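Local coordinates for protein iron-regulated transcriptional activator AFT2 (Saccharomyces cerevisiae, PDB 4LMG) that activates transcription of the iron regulon when iron is scarce, recognising the 5'-CACCC-3' element in target promoters through its WRKY-GCM1 DNA-binding domain, at residues Pro13-Glu16 with Glu20-Pro23; Trp24-Phe29 with Ile34-Glu39. All coordinates share one frame; numbering follows the deposited sequence.

Interaction 1. Residues Pro13-Glu16 with Glu20-Pro23; sequences PSFE and EIKP. With nucleotides of chain G.
Phe-15 of the loop that leads into helix 21-29 packs against Glu-20 and Ile-21. Its CG stands anti to the carbonyl carbon (chi1 -58°), which turns the ring toward these two residues. CB passes OE1 of Glu-20. CG of Phe-15 sits 3.8 Å from CG1 of Ile-21, and CD2 is almost as near to the same atom. CD1 touches CB of Glu-20, and CE1 of Phe-15 comes to 3.4 Å from the Glu-20 backbone O, an oblique approach. CZ makes only a distant contact with CA of Ile-21. Ile-21 CG1 lies over the ring centre in a CH-pi contact, 3.9 Å from the Phe-15 centroid. On the opposite face Pro-13 CB lies offset toward the rim.

The polar part is one bond. The extended side chain of Glu-20 runs back past Phe-15, and its OE1 accepts the backbone N-H of Glu-16 at 2.9 Å. The bond is nearly straight (167°), but the N-H meets OE1 from above the carboxylate plane.

On the DNA-contacting side of this WRKY-GCM1 domain, Lys-22 stretches fully extended to a phosphate. Lys-22 NZ lies 2.9 Å from OP1 of DC10 of chain G and makes a weak hydrogen bond to its OP2 (3.0 Å). Thus ring packing and one carboxylate bond join the loop to Glu-20 and Ile-21, while the lysine probably adds electrostatic attraction to the DNA backbone.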
loop_
_atom_site.group_PDB
_atom_site.type_symbol
_atom_site.label_atom_id
_atom_site.label_comp_id
_atom_site.label_asym_id
_atom_site.label_seq_id
_atom_site.Cartn_x
_atom_site.Cartn_y
_atom_site.Cartn_z
ATOM N N PRO A 13 23.587 9.986 10.818
ATOM C CA PRO A 13 23.105 11.355 11.030
ATOM C C PRO A 13 21.911 11.401 11.981
ATOM O O PRO A 13 21.271 10.377 12.217
ATOM C CB PRO A 13 22.696 11.811 9.621
ATOM C CG PRO A 13 22.588 10.562 8.811
ATOM C CD PRO A 13 23.571 9.606 9.396
ATOM N N SER A 14 21.620 12.580 12.519
ATOM C CA SER A 14 20.545 12.728 13.494
ATOM C C SER A 14 19.183 12.923 12.829
ATOM O O SER A 14 18.619 14.018 12.859
ATOM C CB SER A 14 20.841 13.893 14.440
ATOM O OG SER A 14 22.060 13.683 15.135
ATOM N N PHE A 15 18.658 11.855 12.237
ATOM C CA PHE A 15 17.352 11.900 11.591
ATOM C C PHE A 15 16.260 12.357 12.556
ATOM O O PHE A 15 16.224 11.937 13.712
ATOM C CB PHE A 15 16.986 10.528 11.027
ATOM C CG PHE A 15 17.975 9.994 10.033
ATOM C CD1 PHE A 15 18.116 10.585 8.790
ATOM C CD2 PHE A 15 18.752 8.891 10.336
ATOM C CE1 PHE A 15 19.021 10.092 7.871
ATOM C CE2 PHE A 15 19.656 8.393 9.422
ATOM C CZ PHE A 15 19.791 8.993 8.187
ATOM N N GLU A 16 15.370 13.216 12.072
ATOM C CA GLU A 16 14.243 13.675 12.874
ATOM C C GLU A 16 12.931 13.074 12.377
ATOM O O GLU A 16 11.858 13.373 12.906
ATOM C CB GLU A 16 14.166 15.201 12.868
ATOM C CG GLU A 16 15.308 15.876 13.607
ATOM C CD GLU A 16 15.156 17.383 13.664
ATOM O OE1 GLU A 16 14.505 17.951 12.762
ATOM O OE2 GLU A 16 15.681 18.000 14.615
ATOM N N GLU A 20 13.483 10.760 6.267
ATOM C CA GLU A 20 14.773 11.344 5.914
ATOM C C GLU A 20 15.821 10.259 5.688
ATOM O O GLU A 20 16.927 10.533 5.220
ATOM C CB GLU A 20 15.242 12.295 7.016
ATOM C CG GLU A 20 14.189 13.306 7.437
ATOM C CD GLU A 20 14.566 14.048 8.703
ATOM O OE1 GLU A 20 15.658 13.780 9.246
ATOM O OE2 GLU A 20 13.768 14.895 9.155
ATOM N N ILE A 21 15.465 9.023 6.016
ATOM C CA ILE A 21 16.425 7.925 5.992
ATOM C C ILE A 21 16.670 7.367 4.590
ATOM O O ILE A 21 17.817 7.144 4.201
ATOM C CB ILE A 21 15.995 6.792 6.941
ATOM C CG1 ILE A 21 15.760 7.350 8.349
ATOM C CG2 ILE A 21 17.038 5.689 6.963
ATOM C CD1 ILE A 21 15.348 6.308 9.364
ATOM N N LYS A 22 15.597 7.146 3.837
ATOM C CA LYS A 22 15.709 6.595 2.488
ATOM C C LYS A 22 16.654 7.398 1.587
ATOM O O LYS A 22 17.549 6.824 0.965
ATOM C CB LYS A 22 14.330 6.447 1.835
ATOM C CG LYS A 22 14.378 5.892 0.417
ATOM C CD LYS A 22 12.983 5.732 -0.169
ATOM C CE LYS A 22 13.034 5.196 -1.591
ATOM N NZ LYS A 22 11.674 5.003 -2.164
ATOM N N PRO A 23 16.460 8.728 1.515
ATOM C CA PRO A 23 17.332 9.584 0.698
ATOM C C PRO A 23 18.803 9.457 1.089
ATOM O O PRO A 23 19.682 9.495 0.227
ATOM C CB PRO A 23 16.833 10.996 1.015
ATOM C CG PRO A 23 15.417 10.810 1.436
ATOM C CD PRO A 23 15.383 9.499 2.162
ATOM P P DC G 10 8.758 3.223 -1.915
ATOM O OP1 DC G 10 8.770 4.629 -2.370
ATOM O OP2 DC G 10 10.038 2.545 -1.615
ATOM O "O5'" DC G 10 7.821 3.105 -0.619
ATOM C "C5'" DC G 10 6.596 3.820 -0.564
ATOM C "C4'" DC G 10 5.718 3.343 0.585
ATOM O "O4'" DC G 10 5.049 2.105 0.226
ATOM C "C3'" DC G 10 6.442 3.065 1.911
ATOM O "O3'" DC G 10 5.791 3.733 2.976
ATOM C "C2'" DC G 10 6.264 1.560 2.095
ATOM C "C1'" DC G 10 4.900 1.397 1.438
ATOM N N1 DC G 10 4.495 -0.014 1.184
ATOM C C2 DC G 10 3.138 -0.344 1.243
ATOM O O2 DC G 10 2.312 0.543 1.496
ATOM N N3 DC G 10 2.765 -1.626 1.020
ATOM C C4 DC G 10 3.676 -2.558 0.749
ATOM N N4 DC G 10 3.240 -3.807 0.538
ATOM C C5 DC G 10 5.070 -2.245 0.687
ATOM C C6 DC G 10 5.428 -0.973 0.909
#

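Interaction 2. Residues Trp24-Phe29 with Ile34-Glu39; sequences WLQKIF and IDIVIE. With nucleotides of chain G.
Ile-36 pushes its CD1 against helix 24-29, 3.3 Å from CB of Leu-25, a tighter fit than usual for two carbons. Ile-36 CD1 also touches CG of Gln-26 at 3.6 Å. Ile-36 CG1 lies between its own backbone N and carbonyl carbon (chi1 62°), and this directs the methyl to the helix. The other branch, CG2 of Ile-36, makes a looser contact with CB of Phe-29. Ile-34 and Phe-29 lie side by side, pointing the same way. Ile-34 CD1 meets the ring edge at CD1 of Phe-29, 3.5 Å away.

Beside this pair, Ile-34 N donates to Phe-29 O at 3.1 Å, from above the carbonyl plane. At the polar edge, one water accepts from Gln-26 NE2 and donates to Asp-35 OD1 and Ile-36 O. Farther along, Ile-38 N gives an almost straight 2.8 Å bond to OP2 of DC10 of chain G.

Here the helix packs on the antiparallel sheet of the WRKY-GCM1 fold, whose outermost strand 36-42 meets the DNA backbone. The helix runs nearly antiparallel to strand 36-38 (157°), with axes 9.3 Å apart. Leu-25 also packs on Phe-48 of strand 45-50 and Ile-77 of strand 76-82. Gln-26 and Lys-27 touch Phe-115, so helix 21-29 contacts both the sheet and helix 110-121.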
loop_
_atom_site.group_PDB
_atom_site.type_symbol
_atom_site.label_atom_id
_atom_site.label_comp_id
_atom_site.label_asym_id
_atom_site.label_seq_id
_atom_site.Cartn_x
_atom_site.Cartn_y
_atom_site.Cartn_z
ATOM N N TRP A 24 19.066 9.312 2.382
ATOM C CA TRP A 24 20.433 9.156 2.857
ATOM C C TRP A 24 21.002 7.821 2.397
ATOM O O TRP A 24 22.132 7.746 1.919
ATOM C CB TRP A 24 20.485 9.266 4.381
ATOM C CG TRP A 24 21.858 9.082 4.946
ATOM C CD1 TRP A 24 22.904 9.953 4.857
ATOM C CD2 TRP A 24 22.334 7.958 5.694
ATOM N NE1 TRP A 24 24.004 9.440 5.501
ATOM C CE2 TRP A 24 23.678 8.215 6.024
ATOM C CE3 TRP A 24 21.752 6.757 6.116
ATOM C CZ2 TRP A 24 24.452 7.317 6.756
ATOM C CZ3 TRP A 24 22.521 5.869 6.844
ATOM C CH2 TRP A 24 23.857 6.152 7.155
ATOM N N LEU A 25 20.204 6.768 2.530
ATOM C CA LEU A 25 20.630 5.435 2.124
ATOM C C LEU A 25 20.872 5.342 0.619
ATOM O O LEU A 25 21.753 4.609 0.172
ATOM C CB LEU A 25 19.608 4.389 2.576
ATOM C CG LEU A 25 19.621 4.102 4.078
ATOM C CD1 LEU A 25 18.492 3.164 4.468
ATOM C CD2 LEU A 25 20.970 3.522 4.479
ATOM N N GLN A 26 20.092 6.089 -0.159
ATOM C CA GLN A 26 20.248 6.095 -1.611
ATOM C C GLN A 26 21.596 6.679 -2.018
ATOM O O GLN A 26 22.244 6.181 -2.936
ATOM C CB GLN A 26 19.113 6.876 -2.282
ATOM C CG GLN A 26 17.767 6.175 -2.250
ATOM C CD GLN A 26 16.650 7.041 -2.796
ATOM O OE1 GLN A 26 16.495 8.195 -2.399
ATOM N NE2 GLN A 26 15.874 6.491 -3.719
ATOM N N LYS A 27 22.013 7.739 -1.335
ATOM C CA LYS A 27 23.306 8.349 -1.605
ATOM C C LYS A 27 24.424 7.333 -1.426
ATOM O O LYS A 27 25.428 7.376 -2.132
ATOM C CB LYS A 27 23.543 9.551 -0.691
ATOM C CG LYS A 27 22.697 10.768 -1.026
ATOM C CD LYS A 27 22.980 11.913 -0.064
ATOM C CE LYS A 27 24.457 12.260 -0.043
ATOM N NZ LYS A 27 24.752 13.365 0.909
ATOM N N ILE A 28 24.237 6.414 -0.486
ATOM C CA ILE A 28 25.269 5.439 -0.155
ATOM C C ILE A 28 25.210 4.193 -1.034
ATOM O O ILE A 28 26.244 3.680 -1.465
ATOM C CB ILE A 28 25.172 4.997 1.319
ATOM C CG1 ILE A 28 25.351 6.196 2.250
ATOM C CG2 ILE A 28 26.209 3.929 1.622
ATOM C CD1 ILE A 28 25.233 5.847 3.711
ATOM N N PHE A 29 24.005 3.707 -1.303
ATOM C CA PHE A 29 23.868 2.420 -1.978
ATOM C C PHE A 29 23.710 2.482 -3.495
ATOM O O PHE A 29 24.074 1.537 -4.196
ATOM C CB PHE A 29 22.769 1.585 -1.322
ATOM C CG PHE A 29 23.192 0.978 -0.021
ATOM C CD1 PHE A 29 23.840 -0.248 0.004
ATOM C CD2 PHE A 29 22.984 1.648 1.172
ATOM C CE1 PHE A 29 24.251 -0.804 1.201
ATOM C CE2 PHE A 29 23.395 1.096 2.373
ATOM C CZ PHE A 29 24.027 -0.132 2.385
ATOM N N ILE A 34 22.923 -0.682 -6.015
ATOM C CA ILE A 34 21.851 -1.169 -5.156
ATOM C C ILE A 34 20.713 -0.161 -5.108
ATOM O O ILE A 34 20.910 0.994 -4.727
ATOM C CB ILE A 34 22.355 -1.455 -3.731
ATOM C CG1 ILE A 34 23.412 -2.559 -3.763
ATOM C CG2 ILE A 34 21.196 -1.851 -2.825
ATOM C CD1 ILE A 34 24.075 -2.819 -2.428
ATOM N N ASP A 35 19.526 -0.616 -5.502
ATOM C CA ASP A 35 18.345 0.233 -5.600
ATOM C C ASP A 35 17.399 -0.068 -4.439
ATOM O O ASP A 35 16.651 -1.044 -4.477
ATOM C CB ASP A 35 17.640 -0.024 -6.936
ATOM C CG ASP A 35 16.523 0.965 -7.218
ATOM O OD1 ASP A 35 16.143 1.730 -6.306
ATOM O OD2 ASP A 35 16.017 0.972 -8.360
ATOM N N ILE A 36 17.431 0.770 -3.409
ATOM C CA ILE A 36 16.662 0.503 -2.198
ATOM C C ILE A 36 15.210 0.967 -2.290
ATOM O O ILE A 36 14.922 2.060 -2.777
ATOM C CB ILE A 36 17.297 1.165 -0.960
ATOM C CG1 ILE A 36 17.320 2.685 -1.128
ATOM C CG2 ILE A 36 18.700 0.619 -0.711
ATOM C CD1 ILE A 36 17.581 3.434 0.150
ATOM N N VAL A 37 14.301 0.124 -1.817
ATOM C CA VAL A 37 12.908 0.522 -1.645
ATOM C C VAL A 37 12.472 0.259 -0.206
ATOM O O VAL A 37 13.129 -0.488 0.521
ATOM C CB VAL A 37 11.966 -0.220 -2.616
ATOM C CG1 VAL A 37 12.249 0.194 -4.051
ATOM C CG2 VAL A 37 12.102 -1.727 -2.451
ATOM N N ILE A 38 11.373 0.883 0.204
ATOM C CA ILE A 38 10.827 0.660 1.537
ATOM C C ILE A 38 9.901 -0.549 1.546
ATOM O O ILE A 38 8.897 -0.587 0.828
ATOM C CB ILE A 38 10.043 1.881 2.050
ATOM C CG1 ILE A 38 10.921 3.135 2.023
ATOM C CG2 ILE A 38 9.523 1.621 3.461
ATOM C CD1 ILE A 38 10.157 4.416 2.283
ATOM N N GLU A 39 10.252 -1.543 2.352
ATOM C CA GLU A 39 9.397 -2.704 2.536
ATOM C C GLU A 39 8.278 -2.343 3.497
ATOM O O GLU A 39 7.129 -2.752 3.321
ATOM C CB GLU A 39 10.203 -3.869 3.105
ATOM C CG GLU A 39 9.369 -5.086 3.462
ATOM C CD GLU A 39 10.218 -6.260 3.903
ATOM O OE1 GLU A 39 11.082 -6.078 4.786
ATOM O OE2 GLU A 39 10.028 -7.367 3.360
ATOM P P DC G 10 8.758 3.223 -1.915
ATOM O OP1 DC G 10 8.770 4.629 -2.370
ATOM O OP2 DC G 10 10.038 2.545 -1.615
ATOM O "O5'" DC G 10 7.821 3.105 -0.619
ATOM C "C5'" DC G 10 6.596 3.820 -0.564
ATOM C "C4'" DC G 10 5.718 3.343 0.585
ATOM O "O4'" DC G 10 5.049 2.105 0.226
ATOM C "C3'" DC G 10 6.442 3.065 1.911
ATOM O "O3'" DC G 10 5.791 3.733 2.976
ATOM C "C2'" DC G 10 6.264 1.560 2.095
ATOM C "C1'" DC G 10 4.900 1.397 1.438
ATOM N N1 DC G 10 4.495 -0.014 1.184
ATOM C C2 DC G 10 3.138 -0.344 1.243
ATOM O O2 DC G 10 2.312 0.543 1.496
ATOM N N3 DC G 10 2.765 -1.626 1.020
ATOM C C4 DC G 10 3.676 -2.558 0.749
ATOM N N4 DC G 10 3.240 -3.807 0.538
ATOM C C5 DC G 10 5.070 -2.245 0.687
ATOM C C6 DC G 10 5.428 -0.973 0.909
ATOM P P DG G 9 8.846 -3.151 -4.631
ATOM O OP1 DG G 9 9.891 -3.284 -5.668
ATOM O OP2 DG G 9 8.895 -4.034 -3.441
ATOM O "O5'" DG G 9 8.801 -1.634 -4.140
ATOM C "C5'" DG G 9 8.523 -0.635 -5.115
ATOM C "C4'" DG G 9 7.760 0.528 -4.511
ATOM O "O4'" DG G 9 6.355 0.187 -4.365
ATOM C "C3'" DG G 9 8.215 0.958 -3.124
ATOM O "O3'" DG G 9 7.982 2.354 -3.016
ATOM C "C2'" DG G 9 7.301 0.143 -2.210
ATOM C "C1'" DG G 9 5.990 0.160 -2.997
ATOM N N9 DG G 9 5.121 -1.006 -2.822
ATOM C C8 DG G 9 5.482 -2.331 -2.860
ATOM N N7 DG G 9 4.481 -3.150 -2.688
ATOM C C5 DG G 9 3.380 -2.317 -2.540
ATOM C C6 DG G 9 2.016 -2.633 -2.328
ATOM O O6 DG G 9 1.491 -3.752 -2.227
ATOM N N1 DG G 9 1.228 -1.490 -2.231
ATOM C C2 DG G 9 1.705 -0.202 -2.330
ATOM N N2 DG G 9 0.797 0.779 -2.211
ATOM N N3 DG G 9 2.980 0.109 -2.528
ATOM C C4 DG G 9 3.758 -0.996 -2.623
HETATM O O HOH W 1 15.923 3.766 -4.600
#

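Interaction 1 and interaction 2 follow one another along the chain, with centres about 12 Å apart. They share helix 21-29: the first joins its N-terminal part to the preceding loop, the second its later turns to strand 36-42, an outermost strand of the antiparallel sheet within this chain. They touch directly. Pro-13 and Phe-15 pack on Trp-24, and Lys-22 packs on Ile-36 and Ile-38. Ile-34 packs on the zinc ligand His-97. Both interactions reach the phosphate of DC10 of chain G, one through a weak lysine bond and the other through a strand N-H. The helix and outermost strand of the WRKY-GCM1 domain thus meet the DNA backbone at one shared phosphate.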